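Local coordinates for uncharacterized conserved protein YndB, AHSA1/START domain (Micromonospora chersina, PDB 6V04) that is of unknown function but carries a START/Bet v1-like (SRPBCC) fold and probably takes part in the biosynthesis of dynemicin, at residues 124-127 / 128-131. Residues are numbered along the deposited sequence; the frame is centred on the assembly and turned at random.
Sequences AGWL and DFVG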
ATOM      1  N   ALA A 124      -0.362 -12.350   2.705  1.00 29.00           N
ATOM      2  CA  ALA A 124      -1.647 -12.147   3.362  1.00 30.09           C
ATOM      3  C   ALA A 124      -2.525 -11.201   2.556  1.00 27.70           C
ATOM      4  O   ALA A 124      -3.741 -11.415   2.443  1.00 29.71           O
ATOM      5  CB  ALA A 124      -1.434 -11.605   4.775  1.00 31.77           C
ATOM      6  N   GLY A 125      -1.919 -10.156   1.981  1.00 26.88           N
ATOM      7  CA  GLY A 125      -2.675  -9.215   1.171  1.00 27.25           C
ATOM      8  C   GLY A 125      -3.300  -9.857  -0.047  1.00 25.72           C
ATOM      9  O   GLY A 125      -4.469  -9.619  -0.361  1.00 27.34           O
ATOM     10  N   TRP A 126      -2.530 -10.691  -0.750  1.00 25.35           N
ATOM     11  CA  TRP A 126      -3.081 -11.369  -1.919  1.00 24.90           C
ATOM     12  C   TRP A 126      -4.098 -12.437  -1.535  1.00 26.89           C
ATOM     13  O   TRP A 126      -5.057 -12.665  -2.282  1.00 28.64           O
ATOM     14  CB  TRP A 126      -1.950 -11.982  -2.752  1.00 27.09           C
ATOM     15  CG  TRP A 126      -1.289 -10.985  -3.665  1.00 23.91           C
ATOM     16  CD1 TRP A 126       0.008 -10.571  -3.636  1.00 27.67           C
ATOM     17  CD2 TRP A 126      -1.908 -10.282  -4.742  1.00 27.50           C
ATOM     18  NE1 TRP A 126       0.235  -9.651  -4.623  1.00 28.11           N
ATOM     19  CE2 TRP A 126      -0.927  -9.454  -5.320  1.00 27.06           C
ATOM     20  CE3 TRP A 126      -3.194 -10.269  -5.269  1.00 28.31           C
ATOM     21  CZ2 TRP A 126      -1.200  -8.628  -6.398  1.00 25.77           C
ATOM     22  CZ3 TRP A 126      -3.457  -9.450  -6.345  1.00 30.07           C
ATOM     23  CH2 TRP A 126      -2.463  -8.642  -6.895  1.00 30.10           C
ATOM     24  N   LEU A 127      -3.930 -13.089  -0.379  1.00 27.17           N
ATOM     25  CA  LEU A 127      -4.944 -14.040   0.061  1.00 28.78           C
ATOM     26  C   LEU A 127      -6.256 -13.329   0.360  1.00 28.24           C
ATOM     27  O   LEU A 127      -7.339 -13.871   0.108  1.00 30.20           O
ATOM     28  CB  LEU A 127      -4.460 -14.806   1.293  1.00 29.58           C
ATOM     29  CG  LEU A 127      -3.434 -15.911   1.024  1.00 42.52           C
ATOM     30  CD1 LEU A 127      -2.941 -16.485   2.343  1.00 55.14           C
ATOM     31  CD2 LEU A 127      -4.040 -17.004   0.162  1.00 47.94           C
ATOM     32  N   ASP A 128      -6.174 -12.115   0.914  1.00 27.61           N
ATOM     33  CA  ASP A 128      -7.361 -11.297   1.141  1.00 27.76           C
ATOM     34  C   ASP A 128      -8.043 -10.958  -0.179  1.00 26.93           C
ATOM     35  O   ASP A 128      -9.260 -11.115  -0.326  1.00 27.40           O
ATOM     36  CB  ASP A 128      -6.934 -10.047   1.919  1.00 27.82           C
ATOM     37  CG  ASP A 128      -8.028  -9.015   2.045  1.00 27.88           C
ATOM     38  OD1 ASP A 128      -8.281  -8.299   1.060  1.00 28.94           O
ATOM     39  OD2 ASP A 128      -8.608  -8.909   3.143  1.00 30.51           O
ATOM     40  N   PHE A 129      -7.266 -10.537  -1.175  1.00 26.61           N
ATOM     41  CA  PHE A 129      -7.868 -10.151  -2.444  1.00 27.39           C
ATOM     42  C   PHE A 129      -8.521 -11.342  -3.142  1.00 29.18           C
ATOM     43  O   PHE A 129      -9.636 -11.221  -3.656  1.00 28.25           O
ATOM     44  CB  PHE A 129      -6.816  -9.501  -3.344  1.00 35.65           C
ATOM     45  CG  PHE A 129      -6.569  -8.040  -3.049  1.00 30.10           C
ATOM     46  CD1 PHE A 129      -7.628  -7.156  -2.826  1.00 33.74           C
ATOM     47  CD2 PHE A 129      -5.280  -7.551  -3.004  1.00 31.54           C
ATOM     48  CE1 PHE A 129      -7.393  -5.824  -2.577  1.00 34.53           C
ATOM     49  CE2 PHE A 129      -5.041  -6.210  -2.752  1.00 37.32           C
ATOM     50  CZ  PHE A 129      -6.103  -5.349  -2.538  1.00 33.88           C
ATOM     51  N   VAL A 130      -7.858 -12.505  -3.180  1.00 28.92           N
ATOM     52  CA  VAL A 130      -8.502 -13.626  -3.862  1.00 28.91           C
ATOM     53  C   VAL A 130      -9.681 -14.141  -3.043  1.00 26.89           C
ATOM     54  O   VAL A 130     -10.656 -14.655  -3.602  1.00 29.65           O
ATOM     55  CB  VAL A 130      -7.502 -14.751  -4.213  1.00 30.97           C
ATOM     56  CG1 VAL A 130      -6.396 -14.193  -5.095  1.00 34.95           C
ATOM     57  CG2 VAL A 130      -6.917 -15.441  -2.979  1.00 29.70           C
ATOM     58  N   GLY A 131      -9.666 -13.945  -1.721  1.00 27.60           N
ATOM     59  CA  GLY A 131     -10.832 -14.285  -0.930  1.00 28.54           C
ATOM     60  C   GLY A 131     -12.019 -13.396  -1.244  1.00 27.95           C
ATOM     61  O   GLY A 131     -13.167 -13.852  -1.208  1.00 30.83           O
TER
HETATM   62  O   HOH W   1      -5.874  -7.060   0.426  1.00 31.05           O
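From Ala124 to Gly131 the backbone is one unbroken alpha-helix, as four successive i to i+4 bonds demonstrate: Asp128 N to Ala124 O, Phe129 N to Gly125 O, Val130 N to Trp126 O at 2.9 Å with an N-H...O angle of 168°, and Gly131 N to Leu127 O. The side chains of Trp126 and Phe129, three residues apart, meet as an offset edge-to-face pair. The edge of Phe129 is directed at the face of the Trp126 six-membered ring, with centroids 5.8 Å apart and planes at 62°; the closest atoms, Trp126 CE3 and Phe129 CD2, lie 4.1 Å apart. A water links backbone to side chain by donating to Gly125 O (3.0 Å) and to Asp128 OD1 (2.8 Å). The oxygen of this water also sits over the centre of the Phe129 ring, 3.2 Å above its plane. Asp128 can reach it because CG is anti to the backbone N (chi1 171°), and OD1 additionally forms a salt bridge with Arg132. Gly125 O thus accepts two bonds, one from Phe129 N and one from the water. Within the START/Bet v1-like fold, helix 116-139 lays Trp126 and Val130 against Val16 of strand 14-20 and Val107 of strand 103-110; Asp109 takes the Trp126 NE1 hydrogen bond, Trp94 meets the indole nearly perpendicularly, and Phe129 packs edge-to-face with Phe41, next to helix 34-40.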